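Local coordinates for Exo-1,5-alpha-L-arabinofuranobiosidase (Gibberella zeae, PDB 2YDT), which probably hydrolyses alpha-1,5-linked arabinan, releasing arabinobiose from chain ends, using an active site at the axis of a six-bladed beta-propeller, at residues I59-D64 with K129-E134; A125-D128 with W133-V136; F158-K163 with N221-V226; F301-Q304 with S310-K313. All coordinates share one frame; numbering follows the deposited sequence. Where two conformers were deposited one is given.

Contact 1 of 4, residues I59-D64 with K129-E134; sequences IVKSKD and KGYTWE
Ile-59 and the indole of Trp-133 approach from opposite directions and make the tightly packed part of this contact. CG1 of Ile-59 lies 3.8 Å from CZ2 of Trp-133, and CD1 reaches that same carbon, meeting the ring obliquely. A chi1 of -61° sets CG1 beside the backbone N and sends the other branch, CG2, to Gly-130, where it stops 3.9 Å from the carbonyl O. Gly-130, with phi at 107°, takes a conformation in which a CB would crowd the preceding carbonyl O.

The solvent side is polar and much looser. Lys-61 runs fully extended, every torsion within about 10° of 180°, and its ammonium arrives at the edge of the Tyr-131 ring, close to the ring plane, with NZ donating to OH at 3.0 Å. The two side chains cross at about a right angle. NZ also donates to a water 2.8 Å away, which in turn donates to O of Lys-129, so one ammonium ties down two points of the loop.

Residues 129-133 belong to the Asp-box turn (Ser-Arg-Asp-Lys-Gly-Tyr-Thr-Trp) of a propeller blade, lying against the third strand, 57-62, of the preceding blade, and Glu-134 begins the next strand. Around the apolar half, strand 70-75 supplies Val-75 to Trp-133 and Ser-73 OG to both its NE1 and the carbonyl of Gly-130, while Val-105 and Cys-107 of strand 105-111 also touch the indole.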
loop_
_atom_site.group_PDB
_atom_site.type_symbol
_atom_site.label_atom_id
_atom_site.label_comp_id
_atom_site.label_asym_id
_atom_site.label_seq_id
_atom_site.Cartn_x
_atom_site.Cartn_y
_atom_site.Cartn_z
ATOM N N ILE A 59 -16.012 -2.645 -1.039
ATOM C CA ILE A 59 -15.547 -2.403 -2.401
ATOM C C ILE A 59 -16.450 -1.396 -3.061
ATOM O O ILE A 59 -17.642 -1.672 -3.277
ATOM C CB ILE A 59 -15.510 -3.723 -3.216
ATOM C CG1 ILE A 59 -14.538 -4.701 -2.531
ATOM C CG2 ILE A 59 -15.098 -3.457 -4.714
ATOM C CD1 ILE A 59 -13.024 -4.357 -2.675
ATOM N N VAL A 60 -15.872 -0.240 -3.375
ATOM C CA VAL A 60 -16.562 0.815 -4.136
ATOM C C VAL A 60 -16.080 0.853 -5.571
ATOM O O VAL A 60 -14.964 0.458 -5.894
ATOM C CB VAL A 60 -16.431 2.205 -3.485
ATOM C CG1 VAL A 60 -17.177 2.228 -2.156
ATOM C CG2 VAL A 60 -14.967 2.591 -3.293
ATOM N N LYS A 61 -16.964 1.285 -6.457
ATOM C CA LYS A 61 -16.657 1.327 -7.889
ATOM C C LYS A 61 -16.980 2.722 -8.433
ATOM O O LYS A 61 -18.015 3.304 -8.059
ATOM C CB LYS A 61 -17.526 0.311 -8.618
ATOM C CG LYS A 61 -17.422 0.397 -10.150
ATOM C CD LYS A 61 -18.111 -0.795 -10.774
ATOM C CE LYS A 61 -18.193 -0.660 -12.267
ATOM N NZ LYS A 61 -18.712 -1.886 -12.913
ATOM N N SER A 62 -16.103 3.224 -9.305
ATOM C CA SER A 62 -16.363 4.460 -10.050
ATOM C C SER A 62 -16.205 4.193 -11.539
ATOM O O SER A 62 -15.226 3.590 -11.970
ATOM C CB SER A 62 -15.397 5.548 -9.644
ATOM O OG SER A 62 -15.564 6.718 -10.477
ATOM N N LYS A 63 -17.172 4.671 -12.312
ATOM C CA LYS A 63 -17.095 4.582 -13.761
ATOM C C LYS A 63 -16.761 5.916 -14.430
ATOM O O LYS A 63 -16.741 5.977 -15.657
ATOM C CB LYS A 63 -18.429 4.142 -14.315
ATOM C CG LYS A 63 -19.019 2.990 -13.582
ATOM C CD LYS A 63 -19.520 1.932 -14.514
ATOM C CE LYS A 63 -20.953 2.202 -14.898
ATOM N NZ LYS A 63 -21.712 2.935 -13.817
ATOM N N ASP A 64 -16.554 6.967 -13.650
ATOM C CA ASP A 64 -16.255 8.302 -14.180
ATOM C C ASP A 64 -14.940 8.858 -13.699
ATOM O O ASP A 64 -14.790 10.047 -13.463
ATOM C CB ASP A 64 -17.422 9.258 -13.898
ATOM C CG ASP A 64 -17.777 9.354 -12.431
ATOM O OD1 ASP A 64 -16.966 8.893 -11.591
ATOM O OD2 ASP A 64 -18.865 9.927 -12.116
ATOM N N LYS A 129 -14.945 -8.673 -11.924
ATOM C CA LYS A 129 -14.590 -7.243 -11.869
ATOM C C LYS A 129 -15.104 -6.565 -10.591
ATOM O O LYS A 129 -15.387 -5.375 -10.565
ATOM C CB LYS A 129 -15.020 -6.484 -13.166
ATOM C CG LYS A 129 -14.394 -7.078 -14.413
ATOM C CD LYS A 129 -14.788 -6.290 -15.655
ATOM C CE LYS A 129 -13.921 -6.718 -16.842
ATOM N NZ LYS A 129 -14.282 -5.885 -18.035
ATOM N N GLY A 130 -15.162 -7.333 -9.512
ATOM C CA GLY A 130 -15.375 -6.743 -8.177
ATOM C C GLY A 130 -16.745 -6.957 -7.544
ATOM O O GLY A 130 -17.003 -6.411 -6.461
ATOM N N TYR A 131 -17.628 -7.708 -8.208
ATOM C CA TYR A 131 -18.981 -7.928 -7.729
ATOM C C TYR A 131 -19.113 -9.099 -6.742
ATOM O O TYR A 131 -19.917 -9.014 -5.812
ATOM C CB TYR A 131 -19.967 -8.070 -8.921
ATOM C CG TYR A 131 -20.234 -6.741 -9.567
ATOM C CD1 TYR A 131 -21.219 -5.893 -9.064
ATOM C CD2 TYR A 131 -19.506 -6.324 -10.658
ATOM C CE1 TYR A 131 -21.453 -4.660 -9.618
ATOM C CE2 TYR A 131 -19.733 -5.058 -11.231
ATOM C CZ TYR A 131 -20.723 -4.248 -10.702
ATOM O OH TYR A 131 -20.971 -2.981 -11.239
ATOM N N THR A 132 -18.337 -10.171 -6.948
ATOM C CA THR A 132 -18.285 -11.267 -5.992
ATOM C C THR A 132 -16.835 -11.630 -5.710
ATOM O O THR A 132 -15.940 -11.346 -6.510
ATOM C CB THR A 132 -19.051 -12.526 -6.452
ATOM O OG1 THR A 132 -18.441 -13.012 -7.628
ATOM C CG2 THR A 132 -20.562 -12.207 -6.761
ATOM N N TRP A 133 -16.655 -12.338 -4.604
ATOM C CA TRP A 133 -15.338 -12.737 -4.111
ATOM C C TRP A 133 -15.297 -14.172 -3.676
ATOM O O TRP A 133 -16.290 -14.698 -3.124
ATOM C CB TRP A 133 -14.918 -11.848 -2.910
ATOM C CG TRP A 133 -14.877 -10.409 -3.305
ATOM C CD1 TRP A 133 -15.906 -9.485 -3.209
ATOM C CD2 TRP A 133 -13.789 -9.718 -3.960
ATOM N NE1 TRP A 133 -15.514 -8.302 -3.771
ATOM C CE2 TRP A 133 -14.230 -8.406 -4.238
ATOM C CE3 TRP A 133 -12.481 -10.079 -4.307
ATOM C CZ2 TRP A 133 -13.406 -7.456 -4.850
ATOM C CZ3 TRP A 133 -11.683 -9.156 -4.932
ATOM C CH2 TRP A 133 -12.144 -7.849 -5.187
ATOM N N GLU A 134 -14.134 -14.800 -3.887
ATOM C CA GLU A 134 -13.835 -16.176 -3.438
ATOM C C GLU A 134 -12.503 -16.182 -2.690
ATOM O O GLU A 134 -11.543 -15.544 -3.130
ATOM C CB GLU A 134 -13.784 -17.172 -4.626
ATOM C CG GLU A 134 -12.425 -17.263 -5.378
ATOM C CD GLU A 134 -12.314 -18.353 -6.472
ATOM O OE1 GLU A 134 -11.576 -19.381 -6.248
ATOM O OE2 GLU A 134 -12.914 -18.145 -7.530
HETATM O O HOH W 1 -16.479 -3.417 -12.316
#

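Contact 2 of 4, residues A125-D128 with W133-V136; sequences ASRD and WEFV
With chi1 at 173°, Ser-126 turns OG back into its own turn and leaves CB facing Trp-133; with chi1 at 85°, Glu-134 has CG wedged between its backbone N and carbonyl carbon, and the extended chain beyond carries the carboxylate to Arg-127. These groups close the hairpin between strands 119-126 and 134-142, whose connection has the Asp-box sequence Ser-X-Asp-X-Gly-X-Thr-Trp found in sialidase-like propellers.

Serine and tryptophan, first and last in that motif, meet as a CH-pi contact: CB of Ser-126 sits 3.6 Å from the centroid of the six-membered ring of Trp-133, nearly on its normal. OG of Ser-126 instead accepts from the backbone N of Gly-130, which braces the turn from inside.

The strands are joined at Ala-125 and Glu-134, an antiparallel hydrogen-bonded pair with both N to O distances, Ala-125 N to Glu-134 O and Glu-134 N to Ala-125 O, at 2.8 Å. Past this pair, CB of Ala-125 is pressed to 3.4 Å from CG2 of Val-136, tighter than usual for two carbons.

The outward-facing side is charged. In the Glu-134 conformer given, one of two deposited, OE1 accepts from Tyr-100 OH and from a water that also takes a hydrogen bond from NH2 of Arg-127. The other oxygen, OE2, receives NE of Arg-127 at 2.9 Å on its syn side, 25° out of the carboxylate plane.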
loop_
_atom_site.group_PDB
_atom_site.type_symbol
_atom_site.label_atom_id
_atom_site.label_comp_id
_atom_site.label_asym_id
_atom_site.label_seq_id
_atom_site.Cartn_x
_atom_site.Cartn_y
_atom_site.Cartn_z
ATOM N N ALA A 125 -10.212 -13.409 -4.412
ATOM C CA ALA A 125 -10.245 -13.097 -5.838
ATOM C C ALA A 125 -11.650 -12.875 -6.331
ATOM O O ALA A 125 -12.584 -13.473 -5.809
ATOM C CB ALA A 125 -9.612 -14.220 -6.657
ATOM N N SER A 126 -11.786 -11.956 -7.285
ATOM C CA SER A 126 -13.050 -11.687 -7.980
ATOM C C SER A 126 -12.872 -11.983 -9.464
ATOM O O SER A 126 -11.970 -11.440 -10.112
ATOM C CB SER A 126 -13.529 -10.230 -7.796
ATOM O OG SER A 126 -14.683 -10.011 -8.630
ATOM N N ARG A 127 -13.768 -12.825 -9.991
ATOM C CA ARG A 127 -13.760 -13.214 -11.405
ATOM C C ARG A 127 -14.761 -12.382 -12.216
ATOM O O ARG A 127 -14.942 -12.626 -13.415
ATOM C CB ARG A 127 -14.119 -14.702 -11.533
ATOM C CG ARG A 127 -13.130 -15.646 -10.876
ATOM C CD ARG A 127 -13.612 -17.082 -10.945
ATOM N NE ARG A 127 -12.676 -18.095 -10.447
ATOM C CZ ARG A 127 -11.684 -18.630 -11.159
ATOM N NH1 ARG A 127 -11.473 -18.270 -12.407
ATOM N NH2 ARG A 127 -10.928 -19.564 -10.634
ATOM N N ASP A 128 -15.393 -11.398 -11.586
ATOM C CA ASP A 128 -16.418 -10.597 -12.244
ATOM C C ASP A 128 -16.200 -9.084 -11.980
ATOM O O ASP A 128 -17.149 -8.324 -11.928
ATOM C CB ASP A 128 -17.830 -11.064 -11.849
ATOM C CG ASP A 128 -18.066 -11.068 -10.351
ATOM O OD1 ASP A 128 -17.268 -10.401 -9.616
ATOM O OD2 ASP A 128 -19.021 -11.765 -9.892
ATOM N N TRP A 133 -16.655 -12.338 -4.604
ATOM C CA TRP A 133 -15.338 -12.737 -4.111
ATOM C C TRP A 133 -15.297 -14.172 -3.676
ATOM O O TRP A 133 -16.290 -14.698 -3.124
ATOM C CB TRP A 133 -14.918 -11.848 -2.910
ATOM C CG TRP A 133 -14.877 -10.409 -3.305
ATOM C CD1 TRP A 133 -15.906 -9.485 -3.209
ATOM C CD2 TRP A 133 -13.789 -9.718 -3.960
ATOM N NE1 TRP A 133 -15.514 -8.302 -3.771
ATOM C CE2 TRP A 133 -14.230 -8.406 -4.238
ATOM C CE3 TRP A 133 -12.481 -10.079 -4.307
ATOM C CZ2 TRP A 133 -13.406 -7.456 -4.850
ATOM C CZ3 TRP A 133 -11.683 -9.156 -4.932
ATOM C CH2 TRP A 133 -12.144 -7.849 -5.187
ATOM N N GLU A 134 -14.134 -14.800 -3.887
ATOM C CA GLU A 134 -13.835 -16.176 -3.438
ATOM C C GLU A 134 -12.503 -16.182 -2.690
ATOM O O GLU A 134 -11.543 -15.544 -3.130
ATOM C CB GLU A 134 -13.784 -17.172 -4.626
ATOM C CG GLU A 134 -12.425 -17.263 -5.378
ATOM C CD GLU A 134 -12.314 -18.353 -6.472
ATOM O OE1 GLU A 134 -11.576 -19.381 -6.248
ATOM O OE2 GLU A 134 -12.914 -18.145 -7.530
ATOM N N PHE A 135 -12.452 -16.895 -1.564
ATOM C CA PHE A 135 -11.193 -17.183 -0.869
ATOM C C PHE A 135 -10.275 -17.980 -1.776
ATOM O O PHE A 135 -10.702 -18.970 -2.410
ATOM C CB PHE A 135 -11.458 -17.985 0.396
ATOM C CG PHE A 135 -10.220 -18.475 1.060
ATOM C CD1 PHE A 135 -9.371 -17.578 1.664
ATOM C CD2 PHE A 135 -9.902 -19.832 1.113
ATOM C CE1 PHE A 135 -8.219 -17.999 2.275
ATOM C CE2 PHE A 135 -8.728 -20.272 1.737
ATOM C CZ PHE A 135 -7.903 -19.356 2.331
ATOM N N VAL A 136 -9.007 -17.551 -1.885
ATOM C CA VAL A 136 -8.050 -18.256 -2.725
ATOM C C VAL A 136 -7.089 -19.064 -1.874
ATOM O O VAL A 136 -7.031 -20.306 -1.999
ATOM C CB VAL A 136 -7.285 -17.304 -3.671
ATOM C CG1 VAL A 136 -6.261 -18.109 -4.518
ATOM C CG2 VAL A 136 -8.297 -16.539 -4.566
HETATM O O HOH W 2 -12.161 -21.198 -8.441
#

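Contact 3 of 4, residues F158-K163 with N221-V226; sequences FLMTYK and NEYIYV. With SO4 (sulfate ion), chain G; SO4 (sulfate ion), chain H.
Met-160 lays its thioether end beside the ring of Tyr-223, with CE of Met-160 3.5 Å from CE1 of Tyr-223 and nearly as close to CD1. Its chain leaves the backbone extended and bends at the last torsion, chi3 73°, which turns the methyl toward the ring. The sulfur is 4.8 Å from the ring centroid, well off the normal, an oblique Met-aromatic contact.

Tyr-162 attends to the far end of the same phenol. OH of Tyr-223 comes up at the edge of the Tyr-162 ring, in its plane, 3.4 Å from CD1. The two rings stand almost perpendicular, planes 84° apart, centroids 5.9 Å apart. CG of Lys-163 lies over the centre of a face of Tyr-162.

These residues bridge two neighbouring blades of the propeller: 154-162 is the inner strand of one, 223-230 the second strand of the next, and the closest CA atoms, those of Tyr-162 and Tyr-223, are 10.2 Å apart. Val-215 of strand 209-217 also touches Met-160, and Asp-252 and Pro-253 pack on Tyr-162.

At its hydroxyl end the phenol turns polar. A water accepts from Tyr-223 OH at 2.8 Å and donates to O of Thr-161, so the hydroxyl reaches the opposite strand through solvent. Two sulfates, probably from the crystallisation liquor, accept hydrogen bonds from backbone N-H groups near the end of strand 154-162: Lys-163 N donates to O2 of one at 2.8 Å and Thr-161 N to O1 of the other at 2.9 Å. Lys-217 NZ and Tyr-91 OH also take part in sulfate binding.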
loop_
_atom_site.group_PDB
_atom_site.type_symbol
_atom_site.label_atom_id
_atom_site.label_comp_id
_atom_site.label_asym_id
_atom_site.label_seq_id
_atom_site.Cartn_x
_atom_site.Cartn_y
_atom_site.Cartn_z
ATOM N N PHE A 158 1.592 -6.301 -0.242
ATOM C CA PHE A 158 1.677 -5.571 -1.505
ATOM C C PHE A 158 1.981 -6.596 -2.618
ATOM O O PHE A 158 2.894 -7.410 -2.491
ATOM C CB PHE A 158 2.748 -4.463 -1.491
ATOM C CG PHE A 158 2.737 -3.611 -2.737
ATOM C CD1 PHE A 158 1.907 -2.532 -2.833
ATOM C CD2 PHE A 158 3.552 -3.926 -3.831
ATOM C CE1 PHE A 158 1.846 -1.786 -3.968
ATOM C CE2 PHE A 158 3.509 -3.196 -4.979
ATOM C CZ PHE A 158 2.648 -2.119 -5.072
ATOM N N LEU A 159 1.204 -6.551 -3.698
ATOM C CA LEU A 159 1.303 -7.543 -4.795
ATOM C C LEU A 159 1.895 -6.963 -6.066
ATOM O O LEU A 159 1.546 -5.870 -6.483
ATOM C CB LEU A 159 -0.095 -8.103 -5.126
ATOM C CG LEU A 159 -0.713 -9.007 -4.059
ATOM C CD1 LEU A 159 -2.267 -9.060 -4.261
ATOM C CD2 LEU A 159 -0.114 -10.395 -4.066
ATOM N N MET A 160 2.755 -7.744 -6.722
ATOM C CA MET A 160 3.322 -7.352 -8.010
ATOM C C MET A 160 3.793 -8.598 -8.780
ATOM O O MET A 160 4.396 -9.502 -8.217
ATOM C CB MET A 160 4.528 -6.431 -7.787
ATOM C CG MET A 160 5.044 -5.794 -9.071
ATOM S SD MET A 160 6.587 -4.855 -8.842
ATOM C CE MET A 160 7.728 -6.195 -8.645
ATOM N N THR A 161 3.543 -8.616 -10.085
ATOM C CA THR A 161 4.021 -9.684 -10.954
ATOM C C THR A 161 5.470 -9.437 -11.357
ATOM O O THR A 161 5.870 -8.282 -11.574
ATOM C CB THR A 161 3.120 -9.817 -12.176
ATOM O OG1 THR A 161 1.815 -10.293 -11.777
ATOM C CG2 THR A 161 3.683 -10.830 -13.218
ATOM N N TYR A 162 6.252 -10.508 -11.461
ATOM C CA TYR A 162 7.611 -10.454 -12.061
ATOM C C TYR A 162 7.797 -11.711 -12.873
ATOM O O TYR A 162 7.855 -12.795 -12.306
ATOM C CB TYR A 162 8.695 -10.368 -11.002
ATOM C CG TYR A 162 10.108 -10.406 -11.569
ATOM C CD1 TYR A 162 10.561 -9.408 -12.429
ATOM C CD2 TYR A 162 10.961 -11.473 -11.289
ATOM C CE1 TYR A 162 11.849 -9.434 -12.967
ATOM C CE2 TYR A 162 12.236 -11.482 -11.793
ATOM C CZ TYR A 162 12.666 -10.477 -12.626
ATOM O OH TYR A 162 13.972 -10.510 -13.108
ATOM N N LYS A 163 7.846 -11.557 -14.194
ATOM C CA LYS A 163 7.985 -12.696 -15.097
ATOM C C LYS A 163 6.882 -13.713 -14.819
ATOM O O LYS A 163 5.700 -13.390 -14.897
ATOM C CB LYS A 163 9.438 -13.223 -14.995
ATOM C CG LYS A 163 10.464 -12.181 -15.439
ATOM C CD LYS A 163 11.881 -12.753 -15.551
ATOM C CE LYS A 163 12.889 -11.826 -16.226
ATOM N NZ LYS A 163 12.323 -10.820 -17.198
ATOM N N ASN A 221 14.128 -1.252 -16.872
ATOM C CA ASN A 221 14.076 -2.602 -16.323
ATOM C C ASN A 221 14.482 -2.785 -14.867
ATOM O O ASN A 221 14.729 -3.899 -14.427
ATOM C CB ASN A 221 14.865 -3.564 -17.176
ATOM C CG ASN A 221 13.972 -4.526 -17.842
ATOM O OD1 ASN A 221 13.897 -5.695 -17.442
ATOM N ND2 ASN A 221 13.187 -4.026 -18.806
ATOM N N GLU A 222 14.592 -1.705 -14.143
ATOM C CA GLU A 222 14.795 -1.771 -12.707
ATOM C C GLU A 222 13.466 -1.559 -12.015
ATOM O O GLU A 222 12.471 -1.168 -12.645
ATOM C CB GLU A 222 15.789 -0.730 -12.242
ATOM C CG GLU A 222 17.202 -1.150 -12.649
ATOM C CD GLU A 222 18.310 -0.368 -12.079
ATOM O OE1 GLU A 222 18.116 0.458 -11.141
ATOM O OE2 GLU A 222 19.424 -0.578 -12.623
ATOM N N TYR A 223 13.471 -1.876 -10.732
ATOM C CA TYR A 223 12.340 -1.702 -9.843
ATOM C C TYR A 223 12.768 -0.880 -8.661
ATOM O O TYR A 223 13.923 -1.011 -8.214
ATOM C CB TYR A 223 11.842 -3.046 -9.326
ATOM C CG TYR A 223 11.211 -3.894 -10.378
ATOM C CD1 TYR A 223 9.822 -3.930 -10.543
ATOM C CD2 TYR A 223 11.989 -4.644 -11.225
ATOM C CE1 TYR A 223 9.236 -4.738 -11.498
ATOM C CE2 TYR A 223 11.408 -5.449 -12.215
ATOM C CZ TYR A 223 10.052 -5.471 -12.352
ATOM O OH TYR A 223 9.508 -6.266 -13.330
ATOM N N ILE A 224 11.867 -0.018 -8.183
ATOM C CA ILE A 224 12.100 0.737 -6.947
ATOM C C ILE A 224 11.218 0.170 -5.829
ATOM O O ILE A 224 10.018 0.020 -5.997
ATOM C CB ILE A 224 11.884 2.252 -7.148
ATOM C CG1 ILE A 224 12.295 3.022 -5.886
ATOM C CG2 ILE A 224 10.433 2.571 -7.628
ATOM C CD1 ILE A 224 12.246 4.572 -6.032
ATOM N N TYR A 225 11.876 -0.118 -4.714
ATOM C CA TYR A 225 11.278 -0.661 -3.491
ATOM C C TYR A 225 11.316 0.424 -2.445
ATOM O O TYR A 225 12.410 0.860 -2.064
ATOM C CB TYR A 225 12.128 -1.837 -3.056
ATOM C CG TYR A 225 11.713 -2.596 -1.804
ATOM C CD1 TYR A 225 10.693 -3.520 -1.880
ATOM C CD2 TYR A 225 12.339 -2.400 -0.605
ATOM C CE1 TYR A 225 10.299 -4.252 -0.744
ATOM C CE2 TYR A 225 11.984 -3.128 0.545
ATOM C CZ TYR A 225 10.953 -4.053 0.447
ATOM O OH TYR A 225 10.600 -4.756 1.577
ATOM N N VAL A 226 10.148 0.784 -1.895
ATOM C CA VAL A 226 10.021 1.890 -0.971
ATOM C C VAL A 226 9.446 1.407 0.349
ATOM O O VAL A 226 8.578 0.499 0.372
ATOM C CB VAL A 226 9.147 3.015 -1.603
ATOM C CG1 VAL A 226 8.933 4.177 -0.623
ATOM C CG2 VAL A 226 9.848 3.534 -2.924
HETATM S S SO4 G . 7.120 -8.475 -15.971
HETATM O O1 SO4 G . 5.992 -9.004 -15.214
HETATM O O2 SO4 G . 8.332 -9.194 -15.620
HETATM O O3 SO4 G . 6.880 -8.627 -17.406
HETATM O O4 SO4 G . 7.232 -7.050 -15.635
HETATM S S SO4 H . 2.047 -5.175 -12.159
HETATM O O1 SO4 H . 2.492 -6.323 -11.420
HETATM O O2 SO4 H . 1.863 -4.026 -11.223
HETATM O O3 SO4 H . 3.012 -4.861 -13.204
HETATM O O4 SO4 H . 0.789 -5.433 -12.838
HETATM O O HOH W 3 6.684 -6.384 -13.308
#

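Contact 4 of 4, residues F301-Q304 with S310-K313; sequences FTNQ and SAWK
Asn-303 crosses the indole of Trp-312 at about a right angle, and this is the main side-chain packing. CB of Asn-303 stands 3.6 Å from the centroid of the six-membered ring, almost on its normal, while ND2 lies 3.3 Å above the plane, over the pyrrole ring. CG anti to the backbone N (chi1 -170°) places both atoms over the same face, with the amide plane tilted 67° from the ring. O of Phe-301 meets the same indole at its edge.

The backbone bonds come from Thr-302 and Lys-313, an antiparallel hydrogen-bonded pair at the outer end of a propeller blade, where strand 300-303 turns into 313-315. Thr-302 N donates to Lys-313 O at 2.8 Å and Lys-313 N to Thr-302 O at 2.9 Å. Each carbonyl also takes a CA-H...O contact: Phe-301 CA is 3.2 Å from Lys-313 O, and Trp-312 CA is 3.3 Å from Thr-302 O. Further along, a water accepts from Gln-304 N and donates to Ala-311 O at 2.7 Å, extending the link past the strand end.

Polar ends find their partners outside the pair. Trp-312 NE1 bonds to Tyr-247 OH of the preceding blade; Asn-303 OD1 takes the N-H groups of Ala-305 and Gly-307, and ND2 donates to Asp-308 O. Asn-303 therefore has both amide atoms committed to the turn, which fixes its rotation and holds its apolar CB over the tryptophan.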
loop_
_atom_site.group_PDB
_atom_site.type_symbol
_atom_site.label_atom_id
_atom_site.label_comp_id
_atom_site.label_asym_id
_atom_site.label_seq_id
_atom_site.Cartn_x
_atom_site.Cartn_y
_atom_site.Cartn_z
ATOM N N PHE A 301 6.356 13.674 -3.820
ATOM C CA PHE A 301 7.784 13.662 -4.066
ATOM C C PHE A 301 8.046 12.939 -5.380
ATOM O O PHE A 301 7.594 11.809 -5.586
ATOM C CB PHE A 301 8.514 13.035 -2.900
ATOM C CG PHE A 301 8.348 13.795 -1.629
ATOM C CD1 PHE A 301 9.262 14.752 -1.235
ATOM C CD2 PHE A 301 7.213 13.629 -0.851
ATOM C CE1 PHE A 301 9.068 15.499 -0.065
ATOM C CE2 PHE A 301 7.027 14.366 0.321
ATOM C CZ PHE A 301 7.962 15.313 0.698
ATOM N N THR A 302 8.780 13.587 -6.288
ATOM C CA THR A 302 8.937 13.042 -7.636
ATOM C C THR A 302 10.404 12.855 -8.002
ATOM O O THR A 302 11.262 13.538 -7.472
ATOM C CB THR A 302 8.276 13.939 -8.732
ATOM O OG1 THR A 302 8.923 15.234 -8.749
ATOM C CG2 THR A 302 6.766 14.097 -8.482
ATOM N N ASN A 303 10.645 11.946 -8.951
ATOM C CA ASN A 303 12.014 11.663 -9.415
ATOM C C ASN A 303 11.941 11.229 -10.861
ATOM O O ASN A 303 11.382 10.203 -11.206
ATOM C CB ASN A 303 12.693 10.625 -8.512
ATOM C CG ASN A 303 14.189 10.470 -8.786
ATOM O OD1 ASN A 303 14.579 10.089 -9.912
ATOM N ND2 ASN A 303 15.010 10.697 -7.767
ATOM N N GLN A 304 12.540 12.067 -11.733
ATOM C CA GLN A 304 12.568 11.840 -13.151
ATOM C C GLN A 304 13.968 11.394 -13.610
ATOM O O GLN A 304 14.274 11.469 -14.800
ATOM C CB GLN A 304 12.114 13.114 -13.907
ATOM C CG GLN A 304 10.631 13.429 -13.661
ATOM C CD GLN A 304 10.090 14.617 -14.432
ATOM O OE1 GLN A 304 8.882 14.667 -14.761
ATOM N NE2 GLN A 304 10.938 15.591 -14.700
ATOM N N SER A 310 19.970 12.433 -5.772
ATOM C CA SER A 310 20.056 13.900 -5.832
ATOM C C SER A 310 18.904 14.582 -6.553
ATOM O O SER A 310 18.873 15.813 -6.597
ATOM C CB SER A 310 21.375 14.337 -6.527
ATOM O OG SER A 310 21.366 13.985 -7.896
ATOM N N ALA A 311 17.948 13.824 -7.090
ATOM C CA ALA A 311 16.980 14.362 -8.006
ATOM C C ALA A 311 15.516 14.337 -7.494
ATOM O O ALA A 311 14.600 14.473 -8.282
ATOM C CB ALA A 311 17.110 13.636 -9.375
ATOM N N TRP A 312 15.298 14.211 -6.196
ATOM C CA TRP A 312 13.909 14.229 -5.658
ATOM C C TRP A 312 13.428 15.668 -5.535
ATOM O O TRP A 312 14.158 16.525 -5.001
ATOM C CB TRP A 312 13.794 13.523 -4.319
ATOM C CG TRP A 312 13.993 12.046 -4.439
ATOM C CD1 TRP A 312 15.180 11.350 -4.294
ATOM C CD2 TRP A 312 12.996 11.066 -4.753
ATOM N NE1 TRP A 312 14.969 9.991 -4.489
ATOM C CE2 TRP A 312 13.645 9.794 -4.793
ATOM C CE3 TRP A 312 11.624 11.125 -5.029
ATOM C CZ2 TRP A 312 12.944 8.592 -5.061
ATOM C CZ3 TRP A 312 10.941 9.920 -5.304
ATOM C CH2 TRP A 312 11.602 8.685 -5.307
ATOM N N LYS A 313 12.209 15.907 -6.005
ATOM C CA LYS A 313 11.561 17.223 -5.912
ATOM C C LYS A 313 10.247 17.076 -5.133
ATOM O O LYS A 313 9.701 15.974 -5.037
ATOM C CB LYS A 313 11.286 17.811 -7.290
ATOM C CG LYS A 313 12.460 17.746 -8.321
ATOM C CD LYS A 313 13.727 18.380 -7.856
ATOM C CE LYS A 313 14.778 18.474 -8.973
ATOM N NZ LYS A 313 16.164 18.669 -8.377
HETATM O O HOH W 4 13.563 14.656 -10.755
#

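How the contacts relate
Contacts 1 and 3 join neighbouring blades, whereas contacts 2 and 4 close hairpins inside single blades, on opposite sides of the chain's centre. Trp-133 takes part in both contacts 1 and 2, so one Asp-box turn serves its own hairpin and the blade before it. Contact 4 repeats the theme: in each hairpin a small side chain carbon sits over a tryptophan whose NE1 bonds to the preceding blade. It is the more buried, however, and lacks the salt bridge of contact 2. Contact 3, nearer the centre of the chain, relies on aromatic and sulfur packing, and its Ile-224 touches Trp-312 of contact 4.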